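Local coordinates for cGAS/DncV-like nucleotidyltransferase in E. coli homolog (Elizabethkingia meningoseptica ATCC 13253 = NBRC 12535, PDB 6E0O), which synthesizes cyclic nucleotide second messengers, probably with magnesium as cofactor, in a CBASS system that gives the bacterium immunity against phage, at residues Y248-K252 / N253-Y257; L279-M282 / Q283-N287. All blocks are in the same frame, centred on the assembly; numbering follows the deposited sequence.

Interaction 1 of 2, residues Y248-K252 / N253-Y257; sequences YEDMK and NNADY
D250 and M251 both meet the ring of Y257, D250 at its edge and M251 over one face. The hydroxyl of Y257 gives a hydrogen bond to D250, with OH 2.7 Å from OD2. The acceptor is the anti lone pair of OD2, the one away from the other carboxylate oxygen. OD2 lies in the plane of the ring, and the carboxylate stands nearly perpendicular to it, at 88°. The methyl of M251 makes a CH-pi contact, with CE 3.8 Å from the ring centroid and displaced toward the rim. SD is above the same ring but farther off, a loose Met-aromatic contact. A bend at chi2 (-55°) and another at chi3 bring CE round to the ring, although the CB of M251 points away from the loop.

The backbone between these residues forms a Schellman motif that ends helix 236-252. A255 N bonds to D250 O at 3.0 Å, and N254 N bonds to M251 O at 3.2 Å. N254, with a positive phi of 62°, is the C-prime residue. N253 ND2 donates to E249 O at 2.8 Å, from above the carbonyl plane, and N253 N donates to the same oxygen.

Farther out, D250 OD1 forms a salt bridge with K246, so both oxygens of this buried carboxylate are engaged, which probably fixes its rotation. A255 O accepts from R275 NE of helix 275-289.

Interaction 2 of 2, residues L279-M282 / Q283-N287; sequences LGFM and QKCWN
C285 sets its sulfur over one face of the ring of F281, which lies one helical turn earlier. SG is 3.6 Å from the ring centroid and 20° off the ring normal. It is offset toward the rim, and CZ is the nearest ring atom at 3.4 Å. This is a Cys sulfur-aromatic contact. The two side chains leave the helix differently. CG of F281 is anti to the backbone N (chi1 178°), whereas SG of C285 is anti to the carbonyl carbon (chi1 -70°). These choices bring the ring and the sulfur together on one side of the helix.

The backbone keeps the spacing regular. C285 N bonds to F281 O at 2.9 Å. W286 N bonds to M282 O at 2.8 Å, and Q283 N and K284 N make the matching bonds to L279 O and G280 O. CG of K284 passes 3.3 Å from G280 O. The chain then bends at chi2 and ends in a salt bridge from NZ to E208.

F281 and C285 pack against helix 188-205, F281 on N200 and C285 on L196 and V199. F281 also touches I209, L213 and V214 of the loop beyond. L279, M282 and W286 instead touch helix 236-252, so this part of helix 275-289 packs on both helices.

How the interactions relate
Interaction 1 closes helix 236-252, and interaction 2 lies on helix 275-289, the next helix in the chain. Their centres are about 14 Å apart, and they touch directly. L279 CD1 packs 3.6 Å from Y248 CD2 and 3.9 Å from K252 CG. M282 CG is 4.0 Å from Y248 N. Interaction 1 lies away from the known binding residues, its nearest atom about 15 Å from the bound nucleic acid. The nearest atom of interaction 2 is about 16 Å from the bound nucleic acid. However, the F281 side chain is about 7 Å from that of K197, a probable GTP-binding residue on helix 188-205. Interaction 2 packs on the helix that carries this residue.

Interaction 1 of 2, residues Y248-K252 / N253-Y257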
# COMPACT_ATOMS: atom_id res chain seq x y z
N TYR A 248 15.53 -12.31 5.56
CA TYR A 248 15.71 -13.74 5.36
C TYR A 248 16.02 -14.44 6.68
O TYR A 248 15.36 -15.41 7.05
CB TYR A 248 16.82 -13.92 4.33
CG TYR A 248 17.22 -15.30 3.90
CD1 TYR A 248 18.15 -16.03 4.61
CD2 TYR A 248 16.77 -15.82 2.70
CE1 TYR A 248 18.59 -17.27 4.17
CE2 TYR A 248 17.21 -17.05 2.25
CZ TYR A 248 18.11 -17.77 2.99
OH TYR A 248 18.55 -18.99 2.53
N GLU A 249 17.01 -13.93 7.41
CA GLU A 249 17.39 -14.55 8.67
C GLU A 249 16.27 -14.43 9.69
O GLU A 249 15.98 -15.39 10.42
CB GLU A 249 18.69 -13.94 9.19
CG GLU A 249 19.90 -14.30 8.33
CD GLU A 249 21.21 -13.78 8.89
OE1 GLU A 249 21.19 -13.13 9.95
OE2 GLU A 249 22.26 -14.03 8.25
N ASP A 250 15.62 -13.27 9.75
CA ASP A 250 14.51 -13.09 10.68
C ASP A 250 13.39 -14.09 10.42
O ASP A 250 12.75 -14.57 11.35
CB ASP A 250 13.97 -11.66 10.60
CG ASP A 250 14.81 -10.66 11.35
OD1 ASP A 250 15.69 -11.06 12.15
OD2 ASP A 250 14.57 -9.46 11.14
N MET A 251 13.12 -14.40 9.14
CA MET A 251 12.06 -15.35 8.83
C MET A 251 12.45 -16.76 9.27
O MET A 251 11.64 -17.48 9.86
CB MET A 251 11.73 -15.34 7.34
CG MET A 251 11.18 -14.00 6.85
SD MET A 251 9.72 -13.36 7.72
CE MET A 251 10.51 -12.29 8.93
N LYS A 252 13.71 -17.16 9.04
CA LYS A 252 14.16 -18.45 9.54
C LYS A 252 14.09 -18.49 11.06
O LYS A 252 13.91 -19.56 11.65
CB LYS A 252 15.60 -18.75 9.09
CG LYS A 252 15.80 -18.88 7.57
CD LYS A 252 17.08 -19.66 7.22
CE LYS A 252 16.86 -21.17 7.40
NZ LYS A 252 18.06 -22.00 7.09
N ASN A 253 14.20 -17.32 11.71
CA ASN A 253 14.23 -17.22 13.16
C ASN A 253 12.90 -16.81 13.77
O ASN A 253 12.86 -16.38 14.93
CB ASN A 253 15.35 -16.27 13.61
CG ASN A 253 16.71 -16.92 13.54
OD1 ASN A 253 17.11 -17.63 14.46
ND2 ASN A 253 17.42 -16.68 12.47
N ASN A 254 11.80 -16.95 13.03
CA ASN A 254 10.46 -16.87 13.63
C ASN A 254 10.22 -15.49 14.24
O ASN A 254 9.61 -15.36 15.31
CB ASN A 254 10.32 -17.99 14.66
CG ASN A 254 8.90 -18.22 15.10
OD1 ASN A 254 7.94 -17.88 14.40
ND2 ASN A 254 8.76 -18.83 16.28
N ALA A 255 10.67 -14.44 13.56
CA ALA A 255 10.63 -13.11 14.14
C ALA A 255 9.21 -12.56 14.22
O ALA A 255 8.34 -12.85 13.40
CB ALA A 255 11.48 -12.14 13.32
N ASP A 256 8.98 -11.73 15.24
CA ASP A 256 7.69 -11.06 15.44
C ASP A 256 7.75 -9.66 14.84
O ASP A 256 8.11 -8.69 15.51
CB ASP A 256 7.35 -11.00 16.93
CG ASP A 256 7.07 -12.36 17.51
OD1 ASP A 256 6.47 -13.19 16.81
OD2 ASP A 256 7.45 -12.59 18.68
N TYR A 257 7.43 -9.57 13.56
CA TYR A 257 7.38 -8.30 12.85
C TYR A 257 6.05 -7.60 13.11
O TYR A 257 5.00 -8.23 13.22
CB TYR A 257 7.52 -8.57 11.35
CG TYR A 257 8.94 -8.70 10.83
CD1 TYR A 257 10.01 -8.99 11.66
CD2 TYR A 257 9.19 -8.52 9.47
CE1 TYR A 257 11.30 -9.07 11.16
CE2 TYR A 257 10.47 -8.60 8.97
CZ TYR A 257 11.51 -8.88 9.81
OH TYR A 257 12.77 -8.94 9.25

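Interaction 2 of 2, residues L279-M282 / Q283-N287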
# COMPACT_ATOMS: atom_id res chain seq x y z
N LEU A 279 10.32 -15.49 3.31
CA LEU A 279 11.60 -16.17 3.13
C LEU A 279 11.82 -16.54 1.67
O LEU A 279 12.89 -16.29 1.11
CB LEU A 279 11.62 -17.42 3.99
CG LEU A 279 12.87 -18.30 3.88
CD1 LEU A 279 14.09 -17.54 4.36
CD2 LEU A 279 12.65 -19.56 4.70
N GLY A 280 10.81 -17.13 1.03
CA GLY A 280 10.94 -17.49 -0.36
C GLY A 280 11.13 -16.29 -1.25
O GLY A 280 11.94 -16.31 -2.18
N PHE A 281 10.40 -15.21 -0.97
CA PHE A 281 10.57 -13.98 -1.75
C PHE A 281 11.98 -13.43 -1.60
O PHE A 281 12.61 -13.03 -2.58
CB PHE A 281 9.50 -12.96 -1.35
CG PHE A 281 9.62 -11.65 -2.08
CD1 PHE A 281 9.44 -11.58 -3.45
CD2 PHE A 281 9.92 -10.49 -1.39
CE1 PHE A 281 9.56 -10.38 -4.12
CE2 PHE A 281 10.06 -9.30 -2.06
CZ PHE A 281 9.87 -9.24 -3.42
N MET A 282 12.50 -13.38 -0.37
CA MET A 282 13.86 -12.88 -0.17
C MET A 282 14.87 -13.73 -0.95
O MET A 282 15.82 -13.20 -1.54
CB MET A 282 14.22 -12.90 1.32
CG MET A 282 13.58 -11.81 2.15
SD MET A 282 14.00 -10.15 1.60
CE MET A 282 12.50 -9.75 0.76
N GLN A 283 14.71 -15.05 -0.92
CA GLN A 283 15.61 -15.91 -1.68
C GLN A 283 15.55 -15.59 -3.16
O GLN A 283 16.59 -15.52 -3.83
CB GLN A 283 15.22 -17.36 -1.43
CG GLN A 283 15.94 -18.35 -2.28
CD GLN A 283 15.57 -19.77 -1.91
OE1 GLN A 283 14.53 -20.27 -2.32
NE2 GLN A 283 16.41 -20.40 -1.13
N LYS A 284 14.35 -15.43 -3.71
CA LYS A 284 14.22 -15.12 -5.13
C LYS A 284 14.86 -13.78 -5.46
O LYS A 284 15.51 -13.64 -6.50
CB LYS A 284 12.75 -15.12 -5.55
CG LYS A 284 12.07 -16.47 -5.47
CD LYS A 284 12.62 -17.44 -6.49
CE LYS A 284 11.71 -18.66 -6.60
NZ LYS A 284 12.30 -19.70 -7.47
N CYS A 285 14.69 -12.80 -4.58
CA CYS A 285 15.33 -11.50 -4.79
C CYS A 285 16.85 -11.65 -4.77
O CYS A 285 17.55 -11.10 -5.62
CB CYS A 285 14.88 -10.51 -3.72
SG CYS A 285 13.16 -9.97 -3.86
N TRP A 286 17.37 -12.34 -3.75
CA TRP A 286 18.81 -12.54 -3.65
C TRP A 286 19.38 -13.17 -4.91
O TRP A 286 20.39 -12.71 -5.46
CB TRP A 286 19.09 -13.42 -2.44
CG TRP A 286 20.53 -13.72 -2.19
CD1 TRP A 286 21.23 -14.80 -2.62
CD2 TRP A 286 21.42 -12.93 -1.40
NE1 TRP A 286 22.52 -14.73 -2.16
CE2 TRP A 286 22.66 -13.60 -1.41
CE3 TRP A 286 21.30 -11.73 -0.70
CZ2 TRP A 286 23.77 -13.10 -0.74
CZ3 TRP A 286 22.40 -11.24 -0.04
CH2 TRP A 286 23.62 -11.92 -0.06
N ASN A 287 18.73 -14.23 -5.40
CA ASN A 287 19.21 -14.92 -6.58
C ASN A 287 19.12 -14.04 -7.82
O ASN A 287 20.04 -14.02 -8.65
CB ASN A 287 18.40 -16.20 -6.79
CG ASN A 287 18.64 -17.24 -5.72
OD1 ASN A 287 19.59 -17.15 -4.95
ND2 ASN A 287 17.79 -18.26 -5.68